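Local coordinates for cyclic nucleotide-binding protein (PDB 3H3Z) that probably binds a cyclic nucleotide and regulates transcription through a Crp-like helix-turn-helix domain, at residues 61-66 with 76-81. Residues are numbered along the deposited sequence; the frame is centred on the assembly and turned at random.
Sequences VKLFRM and SVFTRG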
ATOM      1  N   VAL B  61      -5.603 -19.685   6.236  1.00 57.06           N
ATOM      2  CA  VAL B  61      -5.108 -19.561   7.577  1.00 55.74           C
ATOM      3  C   VAL B  61      -5.703 -18.298   8.135  1.00 55.56           C
ATOM      4  O   VAL B  61      -5.660 -17.281   7.468  1.00 53.83           O
ATOM      5  CB  VAL B  61      -3.550 -19.465   7.569  1.00 57.27           C
ATOM      6  CG1 VAL B  61      -2.978 -19.048   8.938  1.00 50.80           C
ATOM      7  CG2 VAL B  61      -2.953 -20.783   7.079  1.00 49.11           C
ATOM      8  N   LYS B  62      -6.275 -18.349   9.341  1.00 55.40           N
ATOM      9  CA  LYS B  62      -6.797 -17.127   9.936  1.00 58.35           C
ATOM     10  C   LYS B  62      -5.887 -16.759  11.072  1.00 55.30           C
ATOM     11  O   LYS B  62      -5.279 -17.635  11.678  1.00 50.47           O
ATOM     12  CB  LYS B  62      -8.226 -17.287  10.461  1.00 60.94           C
ATOM     13  CG  LYS B  62      -8.343 -18.034  11.775  1.00 63.13           C
ATOM     14  CD  LYS B  62      -9.754 -18.478  12.084  1.00 63.89           C
ATOM     15  CE  LYS B  62      -9.757 -19.340  13.363  1.00 70.60           C
ATOM     16  NZ  LYS B  62     -11.054 -19.976  13.689  1.00 61.82           N
ATOM     17  N   LEU B  63      -5.776 -15.454  11.313  1.00 54.88           N
ATOM     18  CA  LEU B  63      -5.042 -14.938  12.415  1.00 54.57           C
ATOM     19  C   LEU B  63      -6.113 -14.332  13.301  1.00 56.58           C
ATOM     20  O   LEU B  63      -7.044 -13.717  12.762  1.00 58.08           O
ATOM     21  CB  LEU B  63      -4.041 -13.869  11.993  1.00 56.29           C
ATOM     22  CG  LEU B  63      -2.944 -14.218  10.963  1.00 56.99           C
ATOM     23  CD1 LEU B  63      -1.870 -13.131  10.909  1.00 53.61           C
ATOM     24  CD2 LEU B  63      -2.310 -15.489  11.309  1.00 57.11           C
ATOM     25  N   PHE B  64      -5.985 -14.516  14.625  1.00 53.43           N
ATOM     26  CA  PHE B  64      -6.928 -13.976  15.605  1.00 55.07           C
ATOM     27  C   PHE B  64      -6.327 -13.618  16.987  1.00 56.34           C
ATOM     28  O   PHE B  64      -5.272 -14.165  17.409  1.00 52.77           O
ATOM     29  CB  PHE B  64      -8.093 -14.958  15.806  1.00 53.54           C
ATOM     30  CG  PHE B  64      -7.683 -16.291  16.412  1.00 58.23           C
ATOM     31  CD1 PHE B  64      -7.274 -17.350  15.606  1.00 55.74           C
ATOM     32  CD2 PHE B  64      -7.721 -16.484  17.791  1.00 55.14           C
ATOM     33  CE1 PHE B  64      -6.879 -18.536  16.155  1.00 60.64           C
ATOM     34  CE2 PHE B  64      -7.347 -17.681  18.356  1.00 49.79           C
ATOM     35  CZ  PHE B  64      -6.920 -18.714  17.542  1.00 59.01           C
ATOM     36  N   ARG B  65      -6.995 -12.661  17.641  1.00 58.15           N
ATOM     37  CA  ARG B  65      -6.724 -12.225  19.016  1.00 62.49           C
ATOM     38  C   ARG B  65      -7.890 -12.562  19.945  1.00 63.39           C
ATOM     39  O   ARG B  65      -9.026 -12.669  19.519  1.00 62.07           O
ATOM     40  CB  ARG B  65      -6.507 -10.714  19.140  1.00 62.29           C
ATOM     41  CG  ARG B  65      -5.035 -10.255  19.185  1.00 73.13           C
ATOM     42  CD  ARG B  65      -4.867  -8.766  19.639  1.00 67.72           C
HETATM   43  N   MSE B  66      -7.582 -12.713  21.232  1.00 66.62           N
HETATM   44  CA  MSE B  66      -8.586 -12.959  22.241  1.00 67.47           C
HETATM   45  C   MSE B  66      -9.115 -11.642  22.768  1.00 69.78           C
HETATM   46  O   MSE B  66      -8.327 -10.803  23.187  1.00 69.35           O
HETATM   47  CB  MSE B  66      -8.007 -13.740  23.399  1.00 67.36           C
HETATM   48  CG  MSE B  66      -7.463 -15.093  23.002  1.00 73.99           C
HETATM   49 SE   MSE B  66      -8.709 -16.117  21.925  0.75 81.57          SE
HETATM   50  CE  MSE B  66     -10.264 -15.919  22.970  1.00 60.79           C
ATOM     51  N   SER B  76      -7.248 -11.329  10.393  1.00 62.23           N
ATOM     52  CA  SER B  76      -6.816 -11.502   9.028  1.00 60.30           C
ATOM     53  C   SER B  76      -7.004 -12.928   8.601  1.00 57.63           C
ATOM     54  O   SER B  76      -6.946 -13.844   9.419  1.00 57.71           O
ATOM     55  CB  SER B  76      -5.309 -11.284   8.911  1.00 60.01           C
ATOM     56  OG  SER B  76      -4.880 -10.122   9.549  1.00 64.56           O
ATOM     57  N   VAL B  77      -7.131 -13.122   7.299  1.00 57.45           N
ATOM     58  CA  VAL B  77      -7.178 -14.461   6.729  1.00 58.12           C
ATOM     59  C   VAL B  77      -6.255 -14.469   5.486  1.00 58.18           C
ATOM     60  O   VAL B  77      -6.340 -13.600   4.653  1.00 57.59           O
ATOM     61  CB  VAL B  77      -8.641 -14.901   6.465  1.00 57.94           C
ATOM     62  CG1 VAL B  77      -9.334 -13.960   5.468  1.00 59.87           C
ATOM     63  CG2 VAL B  77      -8.666 -16.301   5.968  1.00 63.58           C
ATOM     64  N   PHE B  78      -5.366 -15.448   5.380  1.00 58.68           N
ATOM     65  CA  PHE B  78      -4.393 -15.521   4.281  1.00 56.24           C
ATOM     66  C   PHE B  78      -4.562 -16.792   3.497  1.00 58.02           C
ATOM     67  O   PHE B  78      -4.936 -17.812   4.065  1.00 58.67           O
ATOM     68  CB  PHE B  78      -2.963 -15.450   4.840  1.00 53.70           C
ATOM     69  CG  PHE B  78      -2.643 -14.139   5.424  1.00 48.72           C
ATOM     70  CD1 PHE B  78      -2.264 -13.090   4.615  1.00 53.90           C
ATOM     71  CD2 PHE B  78      -2.810 -13.908   6.762  1.00 51.21           C
ATOM     72  CE1 PHE B  78      -1.998 -11.850   5.143  1.00 50.71           C
ATOM     73  CE2 PHE B  78      -2.567 -12.663   7.290  1.00 52.45           C
ATOM     74  CZ  PHE B  78      -2.161 -11.637   6.487  1.00 55.93           C
ATOM     75  N   THR B  79      -4.267 -16.733   2.199  1.00 57.95           N
ATOM     76  CA  THR B  79      -4.420 -17.886   1.316  1.00 59.79           C
ATOM     77  C   THR B  79      -3.205 -18.052   0.374  1.00 62.80           C
ATOM     78  O   THR B  79      -2.173 -17.373   0.538  1.00 63.40           O
ATOM     79  CB  THR B  79      -5.769 -17.810   0.513  1.00 61.10           C
ATOM     80  OG1 THR B  79      -6.029 -19.071  -0.127  1.00 63.75           O
ATOM     81  CG2 THR B  79      -5.746 -16.692  -0.521  1.00 60.81           C
ATOM     82  N   ARG B  80      -3.342 -18.984  -0.567  1.00 65.58           N
ATOM     83  CA  ARG B  80      -2.328 -19.336  -1.594  1.00 66.57           C
ATOM     84  C   ARG B  80      -1.469 -18.138  -2.024  1.00 60.64           C
ATOM     85  O   ARG B  80      -1.986 -17.103  -2.379  1.00 60.63           O
ATOM     86  CB  ARG B  80      -3.073 -19.999  -2.789  1.00 66.28           C
ATOM     87  CG  ARG B  80      -2.249 -20.597  -3.952  1.00 72.27           C
ATOM     88  CD  ARG B  80      -3.177 -21.353  -5.001  1.00 71.91           C
ATOM     89  NE  ARG B  80      -2.562 -21.522  -6.341  1.00 82.37           N
ATOM     90  CZ  ARG B  80      -1.931 -22.618  -6.778  1.00 80.38           C
ATOM     91  N   GLY B  81      -0.159 -18.261  -1.865  1.00 59.30           N
ATOM     92  CA  GLY B  81       0.800 -17.234  -2.289  1.00 58.60           C
ATOM     93  C   GLY B  81       1.039 -16.006  -1.419  1.00 59.92           C
ATOM     94  O   GLY B  81       1.804 -15.082  -1.823  1.00 57.96           O
TER
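Val61 and Leu63 meet Phe78 and Ser76 within the beta hairpin of strands 60-66 and 72-79, part of the jelly-roll-like beta roll of the cyclic nucleotide-binding domain. The local strand axes approach to 4.6 Å and run at 160° to each other, an antiparallel pairing with slight twist. Val61 and Phe78 are a hydrogen-bonded pair with reciprocal bonds, Val61 N to Phe78 O at 2.9 Å and Phe78 N to Val61 O at 2.8 Å. In the next such pair, Leu63 N reaches Ser76 O at 2.7 Å with a nearly straight N-H...O angle of 171°, whereas the return bond from Ser76 N to Leu63 O is weak at 3.4 Å, evidence that the pair is held unevenly. Between them lies the non-hydrogen-bonded pair Lys62-Val77, where Val77 CA comes within 3.3 Å of Val61 O as a CA-H...O contact. Val77 CG2, opposite the backbone N about chi1, lies 3.5 Å from Val61 O.

On the face bearing Val61, Leu63, Ser76 and Phe78, the main apolar touch is diagonal. With CG anti to the carbonyl carbon (chi1 -59°), the Leu63 side chain carries CD1 to within 3.7 Å of Phe78 CE2, near the ring plane and so at the edge. Phe84 of strand 83-84 stacks with the Phe78 ring and also touches Val61 and Leu63. On the face bearing Lys62 and Val77, the Lys62 chain, extended beyond CG, leads away to a salt bridge from NZ to Glu72. Strand 98-101 flanks 60-66 on its other edge, leaving 72-79 outermost in this four-stranded sheet within the chain.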